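Long-range contact in response regulator receiver modulated diguanylate cyclase with PAS/PAC sensor (Desulfovibrio desulfuricans subsp. desulfuricans, PDB 3CG0), which probably makes cyclic di-GMP as a diguanylate cyclase, presumably controlled by phosphorylation of its receiver domain, the part described here: residues C[10-16]-C[34-40]. Numbering follows the deposited sequence.
Sequences PGVLIVE and YDVLGVF
Residues 10-16 and 34-40 run parallel, from Pro10 beside Tyr34 to Val15 beside Phe40, joined by six backbone hydrogen bonds, including Val12 N to Asp35 O (2.9 Å) and Glu16 N to Phe40 O (2.8 Å). A beta bulge at Leu37 interrupts the register: Leu37 N reaches Val12 O at 2.9 Å, but Ile14 N then bonds to Gly38 O (3.0 Å) rather than to Leu37 O, because strand 35-40 carries one extra residue. The bulge turns the Leu37 side chain toward the other strand, with CD2 3.7 Å from Gly11 CA.

At the start of the pair, the Pro10 ring meets one edge of the Tyr34 ring, CD to CD1 at 3.7 Å, while Val12 CG2 packs on Tyr34 CB. On the same face of the sheet as Val12, Ile14 and Val39 lie alongside each other, CD1 to CG2 at 4.0 Å. On the other face, the side chains of Leu13 and Phe40 cross at about a right angle, Leu13 CD1 3.9 Å from Phe40 CE2.

Helix 19-32 makes the beta-alpha-beta crossover, touching Val12, Val36 and Val39; helix 43-53 packs against Leu13 and Phe40. Strand 35-40 is outermost in this CheY-like sheet, and strand 57-61, beyond 11-15, brings Asp61, the predicted phosphorylation site, close to Glu16.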
ATOM      1  N   PRO C  10     -11.098 -14.227 -15.619  1.00 66.43           N
ATOM      2  CA  PRO C  10     -10.793 -15.403 -14.776  1.00 57.93           C
ATOM      3  C   PRO C  10     -11.305 -16.756 -15.265  1.00 52.64           C
ATOM      4  O   PRO C  10     -12.364 -16.832 -15.887  1.00 46.63           O
ATOM      5  CB  PRO C  10     -11.469 -15.055 -13.448  1.00 59.94           C
ATOM      6  CG  PRO C  10     -11.443 -13.584 -13.408  1.00 57.72           C
ATOM      7  CD  PRO C  10     -11.748 -13.173 -14.815  1.00 65.42           C
ATOM      8  N   GLY C  11     -10.541 -17.806 -14.963  1.00 46.16           N
ATOM      9  CA  GLY C  11     -10.866 -19.168 -15.370  1.00 46.34           C
ATOM     10  C   GLY C  11     -11.560 -19.969 -14.284  1.00 43.54           C
ATOM     11  O   GLY C  11     -10.971 -20.273 -13.252  1.00 42.63           O
ATOM     12  N   VAL C  12     -12.813 -20.323 -14.539  1.00 39.58           N
ATOM     13  CA  VAL C  12     -13.667 -20.953 -13.543  1.00 39.39           C
ATOM     14  C   VAL C  12     -13.817 -22.462 -13.819  1.00 39.30           C
ATOM     15  O   VAL C  12     -14.053 -22.873 -14.946  1.00 40.88           O
ATOM     16  CB  VAL C  12     -15.045 -20.232 -13.472  1.00 35.53           C
ATOM     17  CG1 VAL C  12     -15.916 -20.800 -12.370  1.00 30.17           C
ATOM     18  CG2 VAL C  12     -14.856 -18.703 -13.252  1.00 31.46           C
ATOM     19  N   LEU C  13     -13.659 -23.273 -12.780  1.00 40.05           N
ATOM     20  CA  LEU C  13     -13.849 -24.718 -12.879  1.00 40.24           C
ATOM     21  C   LEU C  13     -15.078 -25.087 -12.041  1.00 38.92           C
ATOM     22  O   LEU C  13     -15.183 -24.657 -10.898  1.00 36.92           O
ATOM     23  CB  LEU C  13     -12.576 -25.417 -12.395  1.00 43.01           C
ATOM     24  CG  LEU C  13     -12.432 -26.928 -12.189  1.00 53.55           C
ATOM     25  CD1 LEU C  13     -11.020 -27.352 -12.544  1.00 52.50           C
ATOM     26  CD2 LEU C  13     -12.730 -27.328 -10.767  1.00 58.83           C
ATOM     27  N   ILE C  14     -16.016 -25.845 -12.618  1.00 35.40           N
ATOM     28  CA  ILE C  14     -17.274 -26.183 -11.938  1.00 38.78           C
ATOM     29  C   ILE C  14     -17.304 -27.676 -11.600  1.00 40.18           C
ATOM     30  O   ILE C  14     -16.993 -28.516 -12.437  1.00 43.89           O
ATOM     31  CB  ILE C  14     -18.510 -25.844 -12.796  1.00 40.39           C
ATOM     32  CG1 ILE C  14     -18.547 -24.357 -13.161  1.00 45.30           C
ATOM     33  CG2 ILE C  14     -19.804 -26.224 -12.078  1.00 44.24           C
ATOM     34  CD1 ILE C  14     -19.706 -23.997 -14.090  1.00 43.85           C
ATOM     35  N   VAL C  15     -17.638 -27.990 -10.355  1.00 35.00           N
ATOM     36  CA  VAL C  15     -17.814 -29.362  -9.911  1.00 38.46           C
ATOM     37  C   VAL C  15     -19.249 -29.472  -9.409  1.00 45.16           C
ATOM     38  O   VAL C  15     -19.584 -28.933  -8.356  1.00 48.19           O
ATOM     39  CB  VAL C  15     -16.842 -29.736  -8.782  1.00 40.69           C
ATOM     40  CG1 VAL C  15     -16.788 -31.250  -8.609  1.00 31.59           C
ATOM     41  CG2 VAL C  15     -15.465 -29.216  -9.063  1.00 33.19           C
ATOM     42  N   GLU C  16     -20.093 -30.165 -10.171  1.00 41.68           N
ATOM     43  CA  GLU C  16     -21.530 -30.133  -9.950  1.00 46.43           C
ATOM     44  C   GLU C  16     -22.165 -31.389 -10.519  1.00 50.64           C
ATOM     45  O   GLU C  16     -21.945 -31.715 -11.691  1.00 57.23           O
ATOM     46  CB  GLU C  16     -22.109 -28.893 -10.633  1.00 49.04           C
ATOM     47  CG  GLU C  16     -23.620 -28.838 -10.704  1.00 58.43           C
ATOM     48  CD  GLU C  16     -24.249 -28.503  -9.372  1.00 69.21           C
ATOM     49  OE1 GLU C  16     -23.881 -27.459  -8.785  1.00 69.97           O
ATOM     50  OE2 GLU C  16     -25.117 -29.280  -8.922  1.00 69.99           O
ATOM     51  N   TYR C  34     -16.713 -14.470 -17.659  1.00 56.87           N
ATOM     52  CA  TYR C  34     -15.747 -15.474 -17.212  1.00 53.80           C
ATOM     53  C   TYR C  34     -15.574 -16.604 -18.212  1.00 50.12           C
ATOM     54  O   TYR C  34     -16.515 -17.003 -18.885  1.00 53.25           O
ATOM     55  CB  TYR C  34     -16.164 -16.075 -15.863  1.00 52.47           C
ATOM     56  CG  TYR C  34     -16.273 -15.080 -14.733  1.00 53.27           C
ATOM     57  CD1 TYR C  34     -15.134 -14.512 -14.162  1.00 54.22           C
ATOM     58  CD2 TYR C  34     -17.517 -14.725 -14.216  1.00 49.54           C
ATOM     59  CE1 TYR C  34     -15.235 -13.591 -13.123  1.00 47.24           C
ATOM     60  CE2 TYR C  34     -17.629 -13.818 -13.176  1.00 50.67           C
ATOM     61  CZ  TYR C  34     -16.485 -13.258 -12.633  1.00 47.79           C
ATOM     62  OH  TYR C  34     -16.601 -12.359 -11.607  1.00 51.24           O
ATOM     63  N   ASP C  35     -14.357 -17.116 -18.303  1.00 50.48           N
ATOM     64  CA  ASP C  35     -14.096 -18.298 -19.100  1.00 52.25           C
ATOM     65  C   ASP C  35     -14.326 -19.518 -18.210  1.00 49.22           C
ATOM     66  O   ASP C  35     -13.685 -19.652 -17.171  1.00 47.40           O
ATOM     67  CB  ASP C  35     -12.650 -18.257 -19.612  1.00 57.69           C
ATOM     68  CG  ASP C  35     -12.354 -19.317 -20.670  1.00 67.60           C
ATOM     69  OD1 ASP C  35     -13.276 -20.027 -21.133  1.00 80.59           O
ATOM     70  OD2 ASP C  35     -11.170 -19.438 -21.043  1.00 77.68           O
ATOM     71  N   VAL C  36     -15.256 -20.394 -18.586  1.00 48.58           N
ATOM     72  CA  VAL C  36     -15.375 -21.674 -17.873  1.00 42.81           C
ATOM     73  C   VAL C  36     -14.571 -22.780 -18.544  1.00 42.55           C
ATOM     74  O   VAL C  36     -14.779 -23.143 -19.708  1.00 39.28           O
ATOM     75  CB  VAL C  36     -16.836 -22.043 -17.382  1.00 42.65           C
ATOM     76  CG1 VAL C  36     -17.886 -21.106 -17.945  1.00 43.93           C
ATOM     77  CG2 VAL C  36     -17.176 -23.542 -17.552  1.00 39.07           C
ATOM     78  N   LEU C  37     -13.609 -23.270 -17.778  1.00 43.28           N
ATOM     79  CA  LEU C  37     -12.548 -24.126 -18.269  1.00 40.56           C
ATOM     80  C   LEU C  37     -12.944 -25.598 -18.272  1.00 46.52           C
ATOM     81  O   LEU C  37     -12.484 -26.373 -19.117  1.00 52.61           O
ATOM     82  CB  LEU C  37     -11.305 -23.917 -17.398  1.00 43.71           C
ATOM     83  CG  LEU C  37     -10.242 -22.852 -17.728  1.00 49.19           C
ATOM     84  CD1 LEU C  37     -10.765 -21.609 -18.433  1.00 46.43           C
ATOM     85  CD2 LEU C  37      -9.576 -22.433 -16.455  1.00 37.64           C
ATOM     86  N   GLY C  38     -13.774 -25.990 -17.314  1.00 44.39           N
ATOM     87  CA  GLY C  38     -14.233 -27.368 -17.231  1.00 39.22           C
ATOM     88  C   GLY C  38     -15.441 -27.512 -16.349  1.00 42.99           C
ATOM     89  O   GLY C  38     -15.654 -26.709 -15.439  1.00 47.30           O
ATOM     90  N   VAL C  39     -16.253 -28.526 -16.644  1.00 39.09           N
ATOM     91  CA  VAL C  39     -17.404 -28.874 -15.815  1.00 34.09           C
ATOM     92  C   VAL C  39     -17.327 -30.376 -15.510  1.00 45.56           C
ATOM     93  O   VAL C  39     -17.230 -31.204 -16.428  1.00 36.88           O
ATOM     94  CB  VAL C  39     -18.752 -28.496 -16.459  1.00 37.95           C
ATOM     95  CG1 VAL C  39     -19.915 -28.945 -15.577  1.00 39.99           C
ATOM     96  CG2 VAL C  39     -18.850 -26.986 -16.660  1.00 36.72           C
ATOM     97  N   PHE C  40     -17.343 -30.710 -14.217  1.00 40.58           N
ATOM     98  CA  PHE C  40     -17.142 -32.083 -13.773  1.00 43.88           C
ATOM     99  C   PHE C  40     -18.285 -32.511 -12.872  1.00 47.75           C
ATOM    100  O   PHE C  40     -18.847 -31.688 -12.152  1.00 49.81           O
ATOM    101  CB  PHE C  40     -15.804 -32.194 -13.041  1.00 44.23           C
ATOM    102  CG  PHE C  40     -14.625 -31.762 -13.866  1.00 39.91           C
ATOM    103  CD1 PHE C  40     -14.044 -32.636 -14.774  1.00 39.80           C
ATOM    104  CD2 PHE C  40     -14.102 -30.482 -13.748  1.00 35.69           C
ATOM    105  CE1 PHE C  40     -12.963 -32.254 -15.552  1.00 43.64           C
ATOM    106  CE2 PHE C  40     -13.010 -30.091 -14.526  1.00 25.84           C
ATOM    107  CZ  PHE C  40     -12.446 -30.976 -15.429  1.00 40.84           C
TER